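Local coordinates for glycerol-3-phosphate dehydrogenase [NAD(+)] 1 (Saccharomyces cerevisiae, PDB 4FGW), which catalyses the NADH-linked interconversion of dihydroxyacetone phosphate and sn-glycerol 3-phosphate, supporting the build-up of glycerol in yeast under hyperosmotic stress, at residues A[300-303]-A[304-308]; A[310-313]-A[314-318]; A[182-185]-A[186-189]; A[289-292]-A[293-297]; A[269-272]-A[273-277]. One frame throughout, in Å; residues are numbered along the deposited sequence.

Contact 1. Residues A[300-303]-A[304-308]; sequences ADLI and TTCAG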
loop_
_atom_site.group_PDB
_atom_site.type_symbol
_atom_site.label_atom_id
_atom_site.label_comp_id
_atom_site.label_asym_id
_atom_site.label_seq_id
_atom_site.Cartn_x
_atom_site.Cartn_y
_atom_site.Cartn_z
ATOM N N ALA A 300 1.207 3.831 4.294
ATOM C CA ALA A 300 -0.153 4.170 4.744
ATOM C C ALA A 300 -0.589 5.552 4.230
ATOM O O ALA A 300 -1.705 5.692 3.712
ATOM C CB ALA A 300 -0.250 4.104 6.264
ATOM N N ASP A 301 0.316 6.546 4.296
ATOM C CA ASP A 301 -0.001 7.880 3.802
ATOM C C ASP A 301 -0.205 7.892 2.294
ATOM O O ASP A 301 -1.094 8.589 1.799
ATOM C CB ASP A 301 1.012 8.926 4.270
ATOM C CG ASP A 301 0.406 10.307 4.410
ATOM O OD1 ASP A 301 -0.821 10.433 4.261
ATOM O OD2 ASP A 301 1.161 11.260 4.668
ATOM N N LEU A 302 0.574 7.068 1.577
ATOM C CA LEU A 302 0.432 6.892 0.134
ATOM C C LEU A 302 -0.951 6.276 -0.192
ATOM O O LEU A 302 -1.665 6.793 -1.047
ATOM C CB LEU A 302 1.569 5.999 -0.397
ATOM C CG LEU A 302 1.594 5.740 -1.910
ATOM C CD1 LEU A 302 1.921 7.022 -2.687
ATOM C CD2 LEU A 302 2.572 4.640 -2.258
ATOM N N ILE A 303 -1.320 5.181 0.510
ATOM C CA ILE A 303 -2.593 4.483 0.327
ATOM C C ILE A 303 -3.789 5.426 0.509
ATOM O O ILE A 303 -4.615 5.527 -0.394
ATOM C CB ILE A 303 -2.687 3.182 1.190
ATOM C CG1 ILE A 303 -1.686 2.121 0.679
ATOM C CG2 ILE A 303 -4.135 2.613 1.198
ATOM C CD1 ILE A 303 -1.439 0.904 1.640
ATOM N N THR A 304 -3.861 6.131 1.644
ATOM C CA THR A 304 -4.963 7.058 1.923
ATOM C C THR A 304 -5.109 8.180 0.895
ATOM O O THR A 304 -6.233 8.504 0.502
ATOM C CB THR A 304 -4.970 7.518 3.391
ATOM O OG1 THR A 304 -6.259 8.061 3.686
ATOM C CG2 THR A 304 -3.873 8.554 3.723
ATOM N N THR A 305 -3.971 8.747 0.453
ATOM C CA THR A 305 -3.904 9.839 -0.517
ATOM C C THR A 305 -4.395 9.380 -1.888
ATOM O O THR A 305 -5.167 10.086 -2.532
ATOM C CB THR A 305 -2.493 10.441 -0.531
ATOM O OG1 THR A 305 -2.141 10.814 0.805
ATOM C CG2 THR A 305 -2.382 11.652 -1.448
ATOM N N CYS A 306 -3.970 8.193 -2.314
ATOM C CA CYS A 306 -4.376 7.618 -3.584
ATOM C C CYS A 306 -5.825 7.093 -3.575
ATOM O O CYS A 306 -6.439 7.007 -4.633
ATOM C CB CYS A 306 -3.381 6.550 -4.017
ATOM S SG CYS A 306 -1.697 7.173 -4.278
ATOM N N ALA A 307 -6.380 6.792 -2.384
ATOM C CA ALA A 307 -7.763 6.324 -2.213
ATOM C C ALA A 307 -8.766 7.469 -2.402
ATOM O O ALA A 307 -9.768 7.294 -3.092
ATOM C CB ALA A 307 -7.945 5.681 -0.842
ATOM N N GLY A 308 -8.487 8.619 -1.794
ATOM C CA GLY A 308 -9.333 9.803 -1.861
ATOM C C GLY A 308 -8.607 11.051 -1.407
ATOM O O GLY A 308 -7.812 11.007 -0.462
#
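Thr305 folds back on Asp301 in the final turns of helix 296-307, a buried alpha-helix of the C-terminal domain and a neat case of a helical turn whose hydroxyl bonds its own backbone. Hydrogen bonding comes first. Asp301 O is gripped twice by Thr305, by OG1 at 2.7 Å and by N at 3.2 Å, the two donors arriving from opposite faces of the carbonyl plane. The rotation of Thr305 (chi1 -54°, OG1 beside its own N) brings the hydroxyl there. With its proton directed to Asp301 O, OG1 meets NZ of Lys245, the probable proton acceptor, through its oxygen, so the turn probably helps to position that lysine. Asp301 OD2 forms a salt bridge with Lys152, a likely substrate ligand, so Asp301 and Thr305 probably act as second-shell residues behind Lys152 and Lys245. Gly308 N still reaches Thr304 O as the chain leaves the helix.

Van der Waals contacts follow. Asp301 and Thr304 cross obliquely, with the methyl CG2 of Thr304 3.6 Å from Asp301 OD1 and 3.4 Å from Asp301 O. The apolar pair faces helices 235-257 and 261-283, where Leu302 CD1 rests 4.0 Å from Cys306 SG.

Contact 2. Residues A[310-313]-A[314-318]; sequences RNVK and VARLM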
loop_
_atom_site.group_PDB
_atom_site.type_symbol
_atom_site.label_atom_id
_atom_site.label_comp_id
_atom_site.label_asym_id
_atom_site.label_seq_id
_atom_site.Cartn_x
_atom_site.Cartn_y
_atom_site.Cartn_z
ATOM N N ARG A 310 -7.741 15.612 -2.774
ATOM C CA ARG A 310 -7.651 16.689 -3.779
ATOM C C ARG A 310 -6.903 16.282 -5.044
ATOM O O ARG A 310 -7.413 16.485 -6.147
ATOM C CB ARG A 310 -6.998 17.950 -3.187
ATOM C CG ARG A 310 -7.820 18.655 -2.116
ATOM C CD ARG A 310 -7.117 19.901 -1.600
ATOM N NE ARG A 310 -5.962 19.574 -0.761
ATOM C CZ ARG A 310 -5.991 19.494 0.567
ATOM N NH1 ARG A 310 -7.116 19.735 1.230
ATOM N NH2 ARG A 310 -4.893 19.182 1.242
ATOM N N ASN A 311 -5.700 15.708 -4.878
ATOM C CA ASN A 311 -4.812 15.282 -5.961
ATOM C C ASN A 311 -5.409 14.197 -6.848
ATOM O O ASN A 311 -5.411 14.360 -8.064
ATOM C CB ASN A 311 -3.444 14.886 -5.408
ATOM C CG ASN A 311 -2.763 16.019 -4.682
ATOM O OD1 ASN A 311 -2.171 16.906 -5.294
ATOM N ND2 ASN A 311 -2.859 16.031 -3.359
ATOM N N VAL A 312 -5.940 13.109 -6.250
ATOM C CA VAL A 312 -6.571 12.006 -6.990
ATOM C C VAL A 312 -7.858 12.468 -7.715
ATOM O O VAL A 312 -8.050 12.125 -8.882
ATOM C CB VAL A 312 -6.713 10.687 -6.148
ATOM C CG1 VAL A 312 -7.719 10.817 -5.017
ATOM C CG2 VAL A 312 -7.049 9.487 -7.024
ATOM N N LYS A 313 -8.685 13.306 -7.040
ATOM C CA LYS A 313 -9.950 13.853 -7.550
ATOM C C LYS A 313 -9.750 14.739 -8.784
ATOM O O LYS A 313 -10.499 14.590 -9.754
ATOM C CB LYS A 313 -10.696 14.619 -6.438
ATOM C CG LYS A 313 -12.183 14.836 -6.700
ATOM C CD LYS A 313 -12.893 15.395 -5.471
ATOM C CE LYS A 313 -14.389 15.441 -5.670
ATOM N NZ LYS A 313 -15.108 15.767 -4.411
ATOM N N VAL A 314 -8.746 15.655 -8.751
ATOM C CA VAL A 314 -8.428 16.560 -9.874
ATOM C C VAL A 314 -7.981 15.747 -11.088
ATOM O O VAL A 314 -8.511 15.941 -12.189
ATOM C CB VAL A 314 -7.409 17.674 -9.488
ATOM C CG1 VAL A 314 -6.808 18.355 -10.722
ATOM C CG2 VAL A 314 -8.062 18.712 -8.586
ATOM N N ALA A 315 -7.042 14.805 -10.858
ATOM C CA ALA A 315 -6.469 13.914 -11.860
ATOM C C ALA A 315 -7.526 13.039 -12.534
ATOM O O ALA A 315 -7.452 12.807 -13.741
ATOM C CB ALA A 315 -5.408 13.054 -11.215
ATOM N N ARG A 316 -8.512 12.572 -11.748
ATOM C CA ARG A 316 -9.641 11.751 -12.190
ATOM C C ARG A 316 -10.532 12.557 -13.158
ATOM O O ARG A 316 -10.939 12.033 -14.197
ATOM C CB ARG A 316 -10.441 11.279 -10.964
ATOM C CG ARG A 316 -11.054 9.909 -11.118
ATOM C CD ARG A 316 -11.909 9.551 -9.920
ATOM N NE ARG A 316 -11.124 9.033 -8.797
ATOM C CZ ARG A 316 -11.203 9.492 -7.550
ATOM N NH1 ARG A 316 -12.020 10.498 -7.254
ATOM N NH2 ARG A 316 -10.465 8.950 -6.589
ATOM N N LEU A 317 -10.792 13.843 -12.835
ATOM C CA LEU A 317 -11.591 14.740 -13.668
ATOM C C LEU A 317 -10.856 15.075 -14.966
ATOM O O LEU A 317 -11.495 15.093 -16.018
ATOM C CB LEU A 317 -12.021 16.008 -12.905
ATOM C CG LEU A 317 -13.017 16.940 -13.631
ATOM C CD1 LEU A 317 -14.363 16.255 -13.903
ATOM C CD2 LEU A 317 -13.223 18.216 -12.860
ATOM N N MET A 318 -9.513 15.274 -14.900
ATOM C CA MET A 318 -8.654 15.534 -16.067
ATOM C C MET A 318 -8.834 14.417 -17.108
ATOM O O MET A 318 -8.885 14.687 -18.306
ATOM C CB MET A 318 -7.179 15.587 -15.645
ATOM C CG MET A 318 -6.730 16.915 -15.103
ATOM S SD MET A 318 -5.084 16.792 -14.354
ATOM C CE MET A 318 -4.048 16.703 -15.805
#
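From Arg310 to Leu317 the backbone of helix 310-320 follows a regular alpha-helical path, with Val314 N 3.0 Å from Arg310 O and Arg316 N 2.9 Å from Val312 O as examples of its i to i+4 bonds. Among the side chains, Val312 and Arg316 carry the contact, lying alongside each other and pointing the same way. The arginine chain bends at its third torsion (chi3 -82°), which turns the guanidinium back along the helix instead of letting it run outward. NH2 then touches both valine methyls, CG2 at 3.5 Å and CG1 at 3.7 Å. One face of the guanidinium looks onto the backbone, where Val312 O stands 4.3 Å above the plane, over its centre. Arg316 NE is engaged by Glu256 of helix 235-257 in a salt bridge, which probably holds the folded chain in place.

Smaller groups pack on carbonyl oxygens one turn earlier: Val314 CG2 lies 3.4 Å from Arg310 O, and Ala315 CB is 3.4 Å from Asn311 O. Val314 and Leu317 turn their outer surfaces to helix 325-333, while Ala315 and Met318 meet Phe254.

Lys313 runs out extended, its NZ 6.7 Å from Arg316 NH1. With Glu256 to offset the arginine, this like-charge pair probably costs little. The first turn bears Arg310 and Asn311, probable ligands of NAD and substrate; Asn311 OD1 is tied to Gly340 N. The chemistry therefore implies a division of labour, with Arg316 anchored to helix 235-257 farther along and binding groups at the amino end, where the helix dipole would suit an anion.

Contact 3. Residues A[182-185]-A[186-189]; sequences ANIA and TEVA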
loop_
_atom_site.group_PDB
_atom_site.type_symbol
_atom_site.label_atom_id
_atom_site.label_comp_id
_atom_site.label_asym_id
_atom_site.label_seq_id
_atom_site.Cartn_x
_atom_site.Cartn_y
_atom_site.Cartn_z
ATOM N N ALA A 182 -0.721 8.865 8.013
ATOM C CA ALA A 182 -2.006 8.844 7.311
ATOM C C ALA A 182 -3.079 9.346 8.312
ATOM O O ALA A 182 -3.685 8.578 9.068
ATOM C CB ALA A 182 -2.314 7.434 6.833
ATOM N N ASN A 183 -3.246 10.666 8.349
ATOM C CA ASN A 183 -4.166 11.322 9.269
ATOM C C ASN A 183 -4.630 12.689 8.798
ATOM O O ASN A 183 -3.982 13.311 7.969
ATOM C CB ASN A 183 -3.586 11.384 10.713
ATOM C CG ASN A 183 -2.182 11.903 10.818
ATOM O OD1 ASN A 183 -1.887 13.058 10.520
ATOM N ND2 ASN A 183 -1.295 11.059 11.270
ATOM N N ILE A 184 -5.780 13.125 9.317
ATOM C CA ILE A 184 -6.455 14.407 9.060
ATOM C C ILE A 184 -6.787 14.981 10.450
ATOM O O ILE A 184 -7.295 14.245 11.305
ATOM C CB ILE A 184 -7.752 14.190 8.203
ATOM C CG1 ILE A 184 -7.432 13.631 6.815
ATOM C CG2 ILE A 184 -8.537 15.473 8.056
ATOM C CD1 ILE A 184 -8.594 12.808 6.117
ATOM N N ALA A 185 -6.510 16.278 10.672
ATOM C CA ALA A 185 -6.778 16.982 11.928
ATOM C C ALA A 185 -8.191 16.733 12.464
ATOM O O ALA A 185 -8.344 16.377 13.628
ATOM C CB ALA A 185 -6.544 18.470 11.746
ATOM N N THR A 186 -9.205 16.873 11.588
ATOM C CA THR A 186 -10.637 16.679 11.853
ATOM C C THR A 186 -10.961 15.313 12.474
ATOM O O THR A 186 -11.744 15.248 13.417
ATOM C CB THR A 186 -11.424 17.028 10.573
ATOM O OG1 THR A 186 -11.408 18.453 10.436
ATOM C CG2 THR A 186 -12.868 16.531 10.587
ATOM N N GLU A 187 -10.347 14.242 11.959
ATOM C CA GLU A 187 -10.565 12.884 12.457
ATOM C C GLU A 187 -9.850 12.626 13.779
ATOM O O GLU A 187 -10.450 12.025 14.672
ATOM C CB GLU A 187 -10.199 11.831 11.398
ATOM C CG GLU A 187 -11.162 11.810 10.223
ATOM C CD GLU A 187 -11.206 10.480 9.505
ATOM O OE1 GLU A 187 -12.224 9.760 9.650
ATOM O OE2 GLU A 187 -10.210 10.139 8.824
ATOM N N VAL A 188 -8.577 13.082 13.909
ATOM C CA VAL A 188 -7.784 12.937 15.142
ATOM C C VAL A 188 -8.498 13.674 16.294
ATOM O O VAL A 188 -8.586 13.128 17.395
ATOM C CB VAL A 188 -6.292 13.387 14.999
ATOM C CG1 VAL A 188 -5.507 13.149 16.291
ATOM C CG2 VAL A 188 -5.603 12.706 13.827
ATOM N N ALA A 189 -9.032 14.894 16.018
ATOM C CA ALA A 189 -9.770 15.727 16.983
ATOM C C ALA A 189 -11.043 15.027 17.451
ATOM O O ALA A 189 -11.312 15.001 18.645
ATOM C CB ALA A 189 -10.106 17.080 16.369
#
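Ile184, in the N-cap position of helix 185-189, meets the first residues of that helix through both its carbonyl and its side chain. Thr186 comes first: its CB lies 4.1 Å from Ile184 CG2, the two side chains crossing at a slant at the outer edge of the turn. Glu187 follows, and its N gives a weak bond to Ile184 O at 3.1 Å. Its side chain reaches out extended, and OE2 passes 4.1 Å from Ile184 CD1, a plain van der Waals approach of carboxylate to methyl. The second subunit packs on this flank, Asn263 of that chain against Ile184 and its Trp260 against Glu187.

Val188 turns inward. Its N makes a nearly straight bond to Ile184 O (N-H...O angle 172°), so that one carbonyl serves two successive amides as the helix begins. With CG1 anti to the backbone N (chi1 -177°), CG2 falls beside that N, and this methyl closes on Ile184 O at 3.4 Å and on Asn183 CB at 3.9 Å. Asn183 itself is fixed from outside the segments, its ND2 bonded to Glu195 O. Ala189 completes the turn: its N bonds Ala185 O at 2.9 Å, and its CB lies 3.3 Å from the same oxygen.

Ala185, a probable NAD ligand, and Asn183 both pack on Trp45, and Val188 and Ala189 on Thr48, all from helix 44-59, whose first turn includes the end of the glycine-rich Gly41-Gly46 stretch. A short helix starting just beyond strand 175-180 and packed there is consistent with a place at the cofactor site of a Rossmann-type domain.

Contact 4. Residues A[289-292]-A[293-297]; sequences EETY and YQESA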
loop_
_atom_site.group_PDB
_atom_site.type_symbol
_atom_site.label_atom_id
_atom_site.label_comp_id
_atom_site.label_asym_id
_atom_site.label_seq_id
_atom_site.Cartn_x
_atom_site.Cartn_y
_atom_site.Cartn_z
ATOM N N GLU A 289 15.158 2.221 3.923
ATOM C CA GLU A 289 14.098 1.688 3.050
ATOM C C GLU A 289 12.875 1.321 3.883
ATOM O O GLU A 289 11.750 1.554 3.451
ATOM C CB GLU A 289 14.579 0.426 2.317
ATOM C CG GLU A 289 15.328 0.702 1.035
ATOM C CD GLU A 289 15.550 -0.481 0.110
ATOM O OE1 GLU A 289 14.550 -1.059 -0.377
ATOM O OE2 GLU A 289 16.730 -0.781 -0.184
ATOM N N GLU A 290 13.123 0.768 5.091
ATOM C CA GLU A 290 12.172 0.311 6.100
ATOM C C GLU A 290 11.103 1.334 6.413
ATOM O O GLU A 290 9.931 0.986 6.464
ATOM C CB GLU A 290 12.915 -0.105 7.386
ATOM C CG GLU A 290 13.622 -1.452 7.288
ATOM C CD GLU A 290 14.989 -1.475 6.622
ATOM O OE1 GLU A 290 15.597 -2.568 6.588
ATOM O OE2 GLU A 290 15.458 -0.414 6.144
ATOM N N THR A 291 11.503 2.600 6.574
ATOM C CA THR A 291 10.640 3.745 6.872
ATOM C C THR A 291 9.474 3.852 5.887
ATOM O O THR A 291 8.333 4.053 6.302
ATOM C CB THR A 291 11.510 5.028 6.878
ATOM O OG1 THR A 291 12.601 4.839 7.779
ATOM C CG2 THR A 291 10.735 6.273 7.253
ATOM N N TYR A 292 9.774 3.704 4.591
ATOM C CA TYR A 292 8.813 3.832 3.500
ATOM C C TYR A 292 7.713 2.766 3.475
ATOM O O TYR A 292 6.566 3.102 3.189
ATOM C CB TYR A 292 9.547 3.923 2.158
ATOM C CG TYR A 292 10.554 5.050 2.116
ATOM C CD1 TYR A 292 10.172 6.337 1.766
ATOM C CD2 TYR A 292 11.890 4.831 2.440
ATOM C CE1 TYR A 292 11.086 7.387 1.758
ATOM C CE2 TYR A 292 12.818 5.872 2.425
ATOM C CZ TYR A 292 12.410 7.149 2.082
ATOM O OH TYR A 292 13.306 8.186 2.064
ATOM N N TYR A 293 8.045 1.504 3.788
ATOM C CA TYR A 293 7.052 0.427 3.785
ATOM C C TYR A 293 6.553 -0.017 5.163
ATOM O O TYR A 293 5.520 -0.670 5.231
ATOM C CB TYR A 293 7.514 -0.764 2.924
ATOM C CG TYR A 293 8.702 -1.525 3.473
ATOM C CD1 TYR A 293 10.000 -1.170 3.129
ATOM C CD2 TYR A 293 8.525 -2.639 4.293
ATOM C CE1 TYR A 293 11.096 -1.884 3.610
ATOM C CE2 TYR A 293 9.615 -3.350 4.794
ATOM C CZ TYR A 293 10.899 -2.975 4.442
ATOM O OH TYR A 293 11.976 -3.676 4.923
ATOM N N GLN A 294 7.267 0.333 6.255
ATOM C CA GLN A 294 6.879 -0.048 7.624
ATOM C C GLN A 294 6.085 1.017 8.361
ATOM O O GLN A 294 5.378 0.679 9.310
ATOM C CB GLN A 294 8.112 -0.373 8.482
ATOM C CG GLN A 294 8.912 -1.591 8.043
ATOM C CD GLN A 294 10.040 -1.951 8.985
ATOM O OE1 GLN A 294 10.546 -3.071 8.961
ATOM N NE2 GLN A 294 10.480 -1.023 9.828
ATOM N N GLU A 295 6.244 2.306 7.982
ATOM C CA GLU A 295 5.638 3.415 8.722
ATOM C C GLU A 295 4.416 4.076 8.100
ATOM O O GLU A 295 4.231 4.042 6.875
ATOM C CB GLU A 295 6.710 4.464 9.122
ATOM C CG GLU A 295 7.950 3.892 9.813
ATOM C CD GLU A 295 7.749 3.130 11.109
ATOM O OE1 GLU A 295 6.756 3.407 11.819
ATOM O OE2 GLU A 295 8.600 2.275 11.435
ATOM N N SER A 296 3.585 4.695 8.975
ATOM C CA SER A 296 2.376 5.428 8.607
ATOM C C SER A 296 2.696 6.536 7.606
ATOM O O SER A 296 1.969 6.719 6.632
ATOM C CB SER A 296 1.704 6.009 9.849
ATOM O OG SER A 296 0.473 6.633 9.513
ATOM N N ALA A 297 3.811 7.242 7.838
ATOM C CA ALA A 297 4.313 8.328 7.002
ATOM C C ALA A 297 4.587 7.865 5.568
ATOM O O ALA A 297 4.399 8.647 4.640
ATOM C CB ALA A 297 5.577 8.885 7.610
#
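Tyr293 turns its ring back against the backbone of Glu289 and Glu290, and this is the tight half of the contact. With CG in the position between its own N and carbonyl carbon (chi1 68°), the ring is directed toward the preceding turn, where CD1 comes to 3.3 Å from Glu289 O and CE1 to 3.5 Å from Glu290 CA. Glu290 O stands over one face, offset toward the rim. The phenol end runs alongside the glutamate, OH 3.6 Å from Glu290 CG, with ring and carboxylate planes 32° apart. Its polar partner is in the other chain: Tyr293 OH bonds Glu289 OE1 of the second subunit, the reverse bond is made in return, and the two Tyr293 rings stack. The stem of Gln294 is close-packed too, N lying 2.8 Å and CB 3.0 Å from Glu290 O.

The looser side is the amide end of Gln294, a residue partly exposed like Glu290. Here NE2 is 3.6 Å from Glu290 CB, and amide and carboxylate are turned 76° apart.

Beyond it the helix gives way. Glu295 N reaches Thr291 O at 3.2 Å from above the carbonyl plane, an off-line last bond before Glu295 leaves helical geometry and helix 296-307 begins. Such a break joins two consecutive helices, and the tyrosine and glutamate pairs beside it place this one at the homodimer interface.

Contact 5. Residues A[269-272]-A[273-277]; sequences QRVG and LGEII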
loop_
_atom_site.group_PDB
_atom_site.type_symbol
_atom_site.label_atom_id
_atom_site.label_comp_id
_atom_site.label_asym_id
_atom_site.label_seq_id
_atom_site.Cartn_x
_atom_site.Cartn_y
_atom_site.Cartn_z
ATOM N N GLN A 269 0.547 2.876 -7.433
ATOM C CA GLN A 269 0.941 2.993 -6.028
ATOM C C GLN A 269 2.214 2.198 -5.758
ATOM O O GLN A 269 3.106 2.696 -5.071
ATOM C CB GLN A 269 -0.191 2.549 -5.100
ATOM C CG GLN A 269 -1.284 3.602 -5.001
ATOM C CD GLN A 269 -2.514 3.136 -4.278
ATOM O OE1 GLN A 269 -3.561 2.915 -4.883
ATOM N NE2 GLN A 269 -2.434 3.036 -2.968
ATOM N N ARG A 270 2.333 1.002 -6.357
ATOM C CA ARG A 270 3.515 0.147 -6.227
ATOM C C ARG A 270 4.725 0.809 -6.886
ATOM O O ARG A 270 5.801 0.864 -6.281
ATOM C CB ARG A 270 3.252 -1.231 -6.846
ATOM C CG ARG A 270 4.424 -2.191 -6.710
ATOM C CD ARG A 270 4.346 -3.312 -7.714
ATOM N NE ARG A 270 4.543 -2.882 -9.100
ATOM C CZ ARG A 270 5.726 -2.757 -9.691
ATOM N NH1 ARG A 270 6.843 -2.982 -9.012
ATOM N NH2 ARG A 270 5.804 -2.392 -10.959
ATOM N N VAL A 271 4.543 1.315 -8.121
ATOM C CA VAL A 271 5.595 1.989 -8.874
ATOM C C VAL A 271 5.999 3.270 -8.126
ATOM O O VAL A 271 7.194 3.526 -7.951
ATOM C CB VAL A 271 5.194 2.215 -10.364
ATOM C CG1 VAL A 271 6.161 3.157 -11.082
ATOM C CG2 VAL A 271 5.095 0.889 -11.114
ATOM N N GLY A 272 4.999 4.015 -7.659
ATOM C CA GLY A 272 5.156 5.247 -6.893
ATOM C C GLY A 272 5.933 5.059 -5.612
ATOM O O GLY A 272 6.898 5.788 -5.376
ATOM N N LEU A 273 5.567 4.034 -4.808
ATOM C CA LEU A 273 6.298 3.680 -3.583
ATOM C C LEU A 273 7.779 3.431 -3.889
ATOM O O LEU A 273 8.633 3.950 -3.175
ATOM C CB LEU A 273 5.673 2.469 -2.850
ATOM C CG LEU A 273 6.290 2.091 -1.481
ATOM C CD1 LEU A 273 6.109 3.206 -0.433
ATOM C CD2 LEU A 273 5.734 0.782 -0.981
ATOM N N GLY A 274 8.060 2.695 -4.970
ATOM C CA GLY A 274 9.422 2.406 -5.415
ATOM C C GLY A 274 10.192 3.668 -5.749
ATOM O O GLY A 274 11.368 3.786 -5.398
ATOM N N GLU A 275 9.515 4.647 -6.382
ATOM C CA GLU A 275 10.115 5.928 -6.753
ATOM C C GLU A 275 10.367 6.844 -5.560
ATOM O O GLU A 275 11.352 7.565 -5.559
ATOM C CB GLU A 275 9.343 6.607 -7.885
ATOM C CG GLU A 275 9.655 5.959 -9.221
ATOM C CD GLU A 275 9.108 6.621 -10.463
ATOM O OE1 GLU A 275 8.976 5.916 -11.488
ATOM O OE2 GLU A 275 8.828 7.841 -10.423
ATOM N N ILE A 276 9.516 6.764 -4.521
ATOM C CA ILE A 276 9.662 7.503 -3.260
ATOM C C ILE A 276 10.897 6.955 -2.515
ATOM O O ILE A 276 11.711 7.740 -2.038
ATOM C CB ILE A 276 8.355 7.450 -2.409
ATOM C CG1 ILE A 276 7.190 8.179 -3.146
ATOM C CG2 ILE A 276 8.581 8.051 -1.006
ATOM C CD1 ILE A 276 5.760 8.028 -2.525
ATOM N N ILE A 277 11.052 5.615 -2.459
ATOM C CA ILE A 277 12.209 4.958 -1.827
ATOM C C ILE A 277 13.498 5.384 -2.531
ATOM O O ILE A 277 14.451 5.810 -1.871
ATOM C CB ILE A 277 12.041 3.403 -1.804
ATOM C CG1 ILE A 277 10.856 2.987 -0.908
ATOM C CG2 ILE A 277 13.344 2.697 -1.387
ATOM C CD1 ILE A 277 10.231 1.636 -1.212
#
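Helix 261-283, a long helix of the C-terminal domain that borders the second subunit, contains this turn, in which Gln269 O accepts from Leu273 N at 2.8 Å and Gly272 O from Ile276 N at 2.9 Å. Side chains add to the bonds by settling on carbonyl oxygens of the turn before. Leu273 CB sits 3.4 Å from Gln269 O and also meets Leu302 CD2, while the branched end leads off, CD1 toward Tyr292 O. Ile276 is placed by its first torsion (chi1 -65°), which brings CG1 beside its own N and 3.3 Å from Gly272 O. The isoleucine thus rests on the carbonyl of Gly272; its outer surface packs against Leu244 and Cys241 of helix 235-257.

Val271 and Glu275 form a second pair, lying side by side and pointing the same way. The contact is light, Val271 CG1 to Glu275 OE1 at 4.0 Å, and Glu275 CG lies 3.7 Å from Val271 O. What pins the extended glutamate is helix 361-371: OE1 bonds Leu362 N and OE2 bonds Phe363 N, so both carboxylate oxygens are used and the group cannot readily turn. Amides at the start of a helix would be expected to stabilise its negative charge.

Arg270 points away from this turn, into the partner chain, where NE makes a salt bridge to Glu195 of the second subunit and NH1 bonds Gln294 O of the same subunit. A helix buried against its own domain and reaching across with an arginine fits a helical C-terminal domain that takes part in forming the homodimer.

In the fold
Followed from the N terminus, the order is contact 3, contact 5, contact 4, contact 1, contact 2. Each closes only a local turn, so none nests in or crosses another. Contact 3, in the Rossmann-type part, meets the helical part through Ala182, whose N probably bonds Ser296 OG of contact 4 and whose CB packs on Ala300 and Thr304 of contact 1. Contact 5 then leads into contact 4, where Tyr292 lies against Ile276 and Ile277, while Leu302 of contact 1 rests on Gln269 and Leu273. Ser296 O probably accepts from Asp301 N, continuing contact 4 into contact 1. Val312 finally carries contact 2 against the end of contact 1, beside the probable active site.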